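Local coordinates for protein L-asparaginase 1 (Escherichia coli, PDB 6NXC) that hydrolyses L-asparagine to L-aspartate and ammonium as a cytoplasmic homotetramer, with a second asparagine site for allosteric activation, at residues Ala318-Val322 and Glu323-Thr327; Arg343-Met346 and Ser347-Leu350. The protein carries 1 engineered substitution. All coordinates share one frame; numbering follows the deposited sequence.

Contact 1 of 2, residues Ala318-Val322 and Glu323-Thr327. With ASN (asparagine), chain O.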
ATOM      1  N   ALA B 318       8.474   3.531 -23.551  1.00 18.61           N
ATOM      2  CA  ALA B 318       8.343   4.374 -22.358  1.00 16.13           C
ATOM      3  C   ALA B 318       7.673   3.512 -21.266  1.00 15.82           C
ATOM      4  O   ALA B 318       8.187   2.371 -21.013  1.00 15.66           O
ATOM      5  CB  ALA B 318       7.644   5.693 -22.703  1.00 19.31           C
ATOM      6  N   ASP B 319       6.656   4.033 -20.594  1.00 15.09           N
ATOM      7  CA  ASP B 319       5.983   3.329 -19.456  1.00 15.03           C
ATOM      8  C   ASP B 319       4.630   2.764 -19.944  1.00 16.18           C
ATOM      9  O   ASP B 319       3.801   2.558 -19.103  1.00 17.99           O
ATOM     10  CB  ASP B 319       5.797   4.313 -18.315  1.00 16.95           C
ATOM     11  CG  ASP B 319       5.056   5.608 -18.622  1.00 19.55           C
ATOM     12  OD1 ASP B 319       5.006   6.068 -19.825  1.00 23.36           O
ATOM     13  OD2 ASP B 319       4.669   6.281 -17.616  1.00 20.05           O
ATOM     14  N   MET B 320       4.422   2.493 -21.246  1.00 13.11           N
ATOM     15  CA  MET B 320       3.139   1.893 -21.683  1.00 13.28           C
ATOM     16  C   MET B 320       2.966   0.486 -21.140  1.00 14.14           C
ATOM     17  O   MET B 320       3.922  -0.328 -21.129  1.00 13.69           O
ATOM     18  CB  MET B 320       3.007   1.859 -23.199  1.00 14.69           C
ATOM     19  CG  MET B 320       2.893   3.222 -23.743  1.00 18.16           C
ATOM     20  SD  MET B 320       2.423   3.203 -25.567  1.00 19.79           S
ATOM     21  CE  MET B 320       3.929   2.563 -26.267  1.00 20.73           C
ATOM     22  N   THR B 321       1.717   0.173 -20.867  1.00 14.54           N
ATOM     23  CA  THR B 321       1.281  -1.211 -20.592  1.00 17.29           C
ATOM     24  C   THR B 321       1.250  -1.980 -21.925  1.00 15.71           C
ATOM     25  O   THR B 321       1.243  -1.446 -23.073  1.00 16.56           O
ATOM     26  CB  THR B 321      -0.126  -1.192 -19.989  1.00 15.95           C
ATOM     27  OG1 THR B 321      -0.944  -0.595 -21.018  1.00 13.90           O
ATOM     28  CG2 THR B 321      -0.251  -0.370 -18.711  1.00 16.43           C
ATOM     29  N   VAL B 322       1.260  -3.297 -21.845  1.00 14.80           N
ATOM     30  CA  VAL B 322       1.079  -4.149 -23.031  1.00 15.19           C
ATOM     31  C   VAL B 322      -0.285  -3.921 -23.643  1.00 14.92           C
ATOM     32  O   VAL B 322      -0.414  -3.807 -24.876  1.00 16.13           O
ATOM     33  CB  VAL B 322       1.201  -5.626 -22.628  1.00 16.94           C
ATOM     34  CG1 VAL B 322       0.793  -6.560 -23.756  1.00 22.99           C
ATOM     35  CG2 VAL B 322       2.603  -5.911 -22.173  1.00 20.03           C
ATOM     36  N   GLU B 323      -1.276  -3.679 -22.767  1.00 15.34           N
ATOM     37  CA  GLU B 323      -2.656  -3.396 -23.226  1.00 15.49           C
ATOM     38  C   GLU B 323      -2.632  -2.145 -24.115  1.00 15.82           C
ATOM     39  O   GLU B 323      -3.290  -2.140 -25.160  1.00 15.01           O
ATOM     40  CB  GLU B 323      -3.608  -3.230 -22.015  1.00 14.36           C
ATOM     41  CG  GLU B 323      -3.762  -4.537 -21.285  1.00 18.39           C
ATOM     42  CD  GLU B 323      -2.794  -4.774 -20.123  1.00 20.17           C
ATOM     43  OE1 GLU B 323      -3.228  -5.519 -19.181  1.00 20.31           O
ATOM     44  OE2 GLU B 323      -1.574  -4.285 -20.123  1.00 19.02           O
ATOM     45  N   ALA B 324      -2.028  -1.086 -23.630  1.00 13.24           N
ATOM     46  CA  ALA B 324      -2.007   0.161 -24.390  1.00 16.31           C
ATOM     47  C   ALA B 324      -1.178  -0.032 -25.683  1.00 14.94           C
ATOM     48  O   ALA B 324      -1.499   0.532 -26.758  1.00 15.62           O
ATOM     49  CB  ALA B 324      -1.468   1.293 -23.564  1.00 16.32           C
ATOM     50  N   THR B 325      -0.009  -0.662 -25.564  1.00 13.87           N
ATOM     51  CA  THR B 325       0.886  -0.867 -26.739  1.00 15.54           C
ATOM     52  C   THR B 325       0.203  -1.712 -27.868  1.00 13.51           C
ATOM     53  O   THR B 325       0.261  -1.361 -29.088  1.00 15.37           O
ATOM     54  CB  THR B 325       2.202  -1.528 -26.292  1.00 14.00           C
ATOM     55  OG1 THR B 325       2.757  -0.597 -25.338  1.00 17.68           O
ATOM     56  CG2 THR B 325       3.134  -1.709 -27.464  1.00 15.01           C
ATOM     57  N   LEU B 326      -0.418  -2.843 -27.524  1.00 15.72           N
ATOM     58  CA  LEU B 326      -1.127  -3.697 -28.447  1.00 16.74           C
ATOM     59  C   LEU B 326      -2.183  -2.856 -29.170  1.00 17.39           C
ATOM     60  O   LEU B 326      -2.264  -2.961 -30.432  1.00 16.37           O
ATOM     61  CB  LEU B 326      -1.735  -4.891 -27.690  1.00 17.77           C
ATOM     62  CG  LEU B 326      -2.396  -5.858 -28.640  1.00 23.72           C
ATOM     63  CD1 LEU B 326      -1.352  -6.656 -29.408  1.00 26.06           C
ATOM     64  CD2 LEU B 326      -3.415  -6.753 -27.995  1.00 23.54           C
ATOM     65  N   THR B 327      -3.036  -2.127 -28.389  1.00 16.47           N
ATOM     66  CA  THR B 327      -4.175  -1.453 -29.004  1.00 14.75           C
ATOM     67  C   THR B 327      -3.620  -0.285 -29.829  1.00 16.09           C
ATOM     68  O   THR B 327      -4.179  -0.002 -30.825  1.00 14.71           O
ATOM     69  CB  THR B 327      -5.255  -1.145 -27.982  1.00 13.86           C
ATOM     70  OG1 THR B 327      -4.627  -0.306 -27.018  1.00 16.27           O
ATOM     71  CG2 THR B 327      -5.767  -2.402 -27.357  1.00 16.84           C
TER
HETATM   72  N   ASN O9102       4.120  -4.631 -18.051  1.00 21.20           N
HETATM   73  CA  ASN O9102       3.265  -5.750 -17.457  1.00 21.02           C
HETATM   74  C   ASN O9102       3.159  -6.883 -18.486  1.00 28.09           C
HETATM   75  O   ASN O9102       4.175  -6.944 -19.300  1.00 24.01           O
HETATM   76  CB  ASN O9102       1.888  -5.206 -17.045  1.00 22.86           C
HETATM   77  CG  ASN O9102       1.021  -4.761 -18.216  1.00 21.02           C
HETATM   78  OD1 ASN O9102       1.542  -4.382 -19.248  1.00 18.58           O
HETATM   79  ND2 ASN O9102      -0.278  -4.916 -18.123  1.00 19.45           N
HETATM   80  OXT ASN O9102       2.103  -7.682 -18.510  1.00 25.02           O
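The carbonyl oxygen of Thr321 is gripped twice by one residue: Thr325 sends both its backbone N and its hydroxyl OG1 to Thr321 O, each at 2.9 Å, the two donors arriving on opposite faces of the carbonyl plane. The hydroxyl gets there because OG1 of Thr325 stands beside its own backbone N (chi1 -59°), facing back down the first turn. The same OG1 also lies against CB of Met320, 3.3 Å away, and the Met320 side chain runs across that of Thr325 at about a right angle. This is a helix N-terminus with Thr321 as N-cap: its OG1 accepts from Ala324 N at 2.9 Å, and Leu326 N to Val322 O continues the helical pattern that Thr325 N has begun. A valine in place of Thr321 would probably leave Ala324 N at the helix start without its capping acceptor.

The same turn presents the allosteric asparagine with one donor and one acceptor. Val322 N points almost straight at OD1 of the ligand (2.8 Å, 174°), while its ND2 donates to OE2 of Glu323 at 2.5 Å, an arrangement consistent with the two ends of the amide being told apart, though the second bond is very short. Beside them CG2 of Val322 packs 3.4 Å from O of the ligand carboxylate. Arg260, Thr291 and Cys293 also hydrogen-bond the ligand.

Contact 2 of 2, residues Arg343-Met346 and Ser347-Leu350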
ATOM      1  N   ARG B 343       6.454   4.284 -36.297  1.00 25.09           N
ATOM      2  CA  ARG B 343       7.542   4.102 -35.328  1.00 27.25           C
ATOM      3  C   ARG B 343       7.598   5.357 -34.494  1.00 29.24           C
ATOM      4  O   ARG B 343       7.860   5.260 -33.278  1.00 28.44           O
ATOM      5  CB  ARG B 343       8.892   3.761 -35.992  1.00 24.08           C
ATOM      6  CG  ARG B 343       8.971   2.345 -36.559  1.00 26.75           C
ATOM      7  CD  ARG B 343      10.232   2.085 -37.411  1.00 26.74           C
ATOM      8  NE  ARG B 343      10.267   0.665 -37.761  1.00 29.00           N
ATOM      9  CZ  ARG B 343      10.692   0.163 -38.922  1.00 31.93           C
ATOM     10  NH1 ARG B 343      11.245   0.943 -39.837  1.00 31.83           N
ATOM     11  NH2 ARG B 343      10.701  -1.145 -39.131  1.00 29.93           N
ATOM     12  N   LYS B 344       7.516   6.524 -35.139  1.00 27.63           N
ATOM     13  CA  LYS B 344       7.666   7.786 -34.382  1.00 24.20           C
ATOM     14  C   LYS B 344       6.475   7.926 -33.412  1.00 28.68           C
ATOM     15  O   LYS B 344       6.646   8.412 -32.299  1.00 22.68           O
ATOM     16  CB  LYS B 344       7.748   8.966 -35.365  1.00 31.41           C
ATOM     17  CG  LYS B 344       7.359  10.318 -34.796  1.00 43.58           C
ATOM     18  CD  LYS B 344       7.922  11.510 -35.600  1.00 49.69           C
ATOM     19  CE  LYS B 344       8.378  12.650 -34.711  1.00 53.73           C
ATOM     20  NZ  LYS B 344       8.631  13.875 -35.507  1.00 67.36           N
ATOM     21  N   ALA B 345       5.280   7.620 -33.875  1.00 18.74           N
ATOM     22  CA  ALA B 345       4.024   7.840 -33.133  1.00 19.76           C
ATOM     23  C   ALA B 345       3.998   6.875 -31.935  1.00 19.71           C
ATOM     24  O   ALA B 345       3.411   7.267 -30.873  1.00 21.86           O
ATOM     25  CB  ALA B 345       2.800   7.563 -33.993  1.00 21.50           C
ATOM     26  N   MET B 346       4.640   5.736 -32.050  1.00 21.40           N
ATOM     27  CA  MET B 346       4.576   4.755 -30.946  1.00 22.22           C
ATOM     28  C   MET B 346       5.267   5.351 -29.705  1.00 22.64           C
ATOM     29  O   MET B 346       4.826   5.053 -28.610  1.00 23.72           O
ATOM     30  CB  MET B 346       5.199   3.403 -31.328  1.00 22.55           C
ATOM     31  CG  MET B 346       4.279   2.563 -32.119  1.00 23.57           C
ATOM     32  SD  MET B 346       2.680   2.251 -31.336  1.00 23.81           S
ATOM     33  CE  MET B 346       3.206   1.219 -29.961  1.00 20.88           C
ATOM     34  N   SER B 347       6.235   6.245 -29.810  1.00 24.40           N
ATOM     35  CA  SER B 347       6.823   6.800 -28.558  1.00 25.65           C
ATOM     36  C   SER B 347       6.255   8.189 -28.229  1.00 24.67           C
ATOM     37  O   SER B 347       6.763   8.848 -27.329  1.00 25.79           O
ATOM     38  CB  SER B 347       8.335   6.838 -28.665  1.00 34.30           C
ATOM     39  OG  SER B 347       8.694   7.663 -29.745  1.00 34.94           O
ATOM     40  N   GLN B 348       5.216   8.638 -28.894  1.00 19.82           N
ATOM     41  CA  GLN B 348       4.571   9.960 -28.706  1.00 20.70           C
ATOM     42  C   GLN B 348       3.346   9.745 -27.814  1.00 18.61           C
ATOM     43  O   GLN B 348       2.721   8.618 -27.860  1.00 19.61           O
ATOM     44  CB  GLN B 348       4.185  10.601 -30.027  1.00 23.45           C
ATOM     45  CG  GLN B 348       5.309  11.124 -30.909  1.00 34.41           C
ATOM     46  CD  GLN B 348       4.788  11.800 -32.174  1.00 39.11           C
ATOM     47  OE1 GLN B 348       5.438  12.687 -32.716  1.00 56.20           O
ATOM     48  NE2 GLN B 348       3.622  11.419 -32.683  1.00 41.06           N
ATOM     49  N   ASN B 349       3.036  10.668 -26.923  1.00 22.79           N
ATOM     50  CA  ASN B 349       1.826  10.536 -26.088  1.00 21.79           C
ATOM     51  C   ASN B 349       0.627  10.957 -26.917  1.00 21.57           C
ATOM     52  O   ASN B 349       0.367  12.181 -27.012  1.00 20.43           O
ATOM     53  CB  ASN B 349       1.955  11.383 -24.819  1.00 19.17           C
ATOM     54  CG  ASN B 349       0.729  11.403 -23.948  1.00 23.41           C
ATOM     55  OD1 ASN B 349       0.078  10.354 -23.823  1.00 22.06           O
ATOM     56  ND2 ASN B 349       0.587  12.446 -23.130  1.00 22.37           N
ATOM     57  N   LEU B 350      -0.181  10.009 -27.388  1.00 18.60           N
ATOM     58  CA  LEU B 350      -1.337  10.307 -28.283  1.00 19.27           C
ATOM     59  C   LEU B 350      -2.611  10.575 -27.473  1.00 22.31           C
ATOM     60  O   LEU B 350      -3.441  11.404 -27.937  1.00 20.04           O
ATOM     61  CB  LEU B 350      -1.541   9.132 -29.255  1.00 22.25           C
ATOM     62  CG  LEU B 350      -0.385   8.838 -30.198  1.00 21.29           C
ATOM     63  CD1 LEU B 350      -0.809   7.791 -31.229  1.00 24.96           C
ATOM     64  CD2 LEU B 350       0.090  10.099 -30.924  1.00 26.48           C
TER
HETATM   65  O   HOH W   1       9.929   6.471 -31.833  1.00 39.96           O
HETATM   66  O   HOH W   2       8.458  10.110 -31.680  1.00 43.32           O
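Gln348 folds back over the helix end that it follows, lying against Lys344 and Ala345. At the root, CB sits 3.5 Å from O of Ala345. The first torsion (chi1 -71°) places CG beside the backbone N and carries the chain back toward the last turn, where CG comes within 3.3 Å of Lys344 O. From there the chain runs extended, and CD passes close to CG of Lys344. The amide then divides its contacts. OE1 lies alongside the aliphatic part of Lys344, nearest its CE at 3.6 Å, a packing contact with methylene groups. NE2 turns the other way, over the backbone of Ala345, 3.6 Å from its CA and somewhat farther from its CB. The two long side chains thus meet at a slant, with the lysine methylenes beside the amide oxygen.

The setting is the C-terminal end of helix 339-346, where the chain leaves through bonds three residues long. Gln348 N reaches Ala345 O at 3.0 Å from well above the carbonyl plane, and Ser347 N makes a weak bond to Lys344 O. Lys328, on helix 322-333, brings its NZ to the carbonyl oxygens of Met346 and Gln348, a positive charge where the helix dipole would be expected to welcome one.

Water completes the turn on the Ser347 side. One molecule bridges OG of Ser347 and Arg343 O, to which it donates at 2.8 Å; a second joins the same OG to Lys344 O, again as donor to the carbonyl. The Arg343 side chain leads elsewhere, its NH2 bonding to the carbonyl oxygens of Ser281 and Ile285.

In the fold
From the N terminus, the chain passes through the N-terminal domain before reaching the parallel sheet of the C-terminal domain. After its last strand, 315-316, contact 1 closes the short loop leading into helix 322-333; contact 2 closes the exit from the next helix, 339-346. The two follow in series, neither nested nor crossed, with centres about 11 Å apart. They nevertheless meet in space: CE of Met320 lies 3.5 Å from Met346 O, and CG2 of Thr325 packs on CE of Met346. Contact 1 joins the sheet and allosteric pocket to one helix, while contact 2 sets the next helix and the C-terminal tail against it.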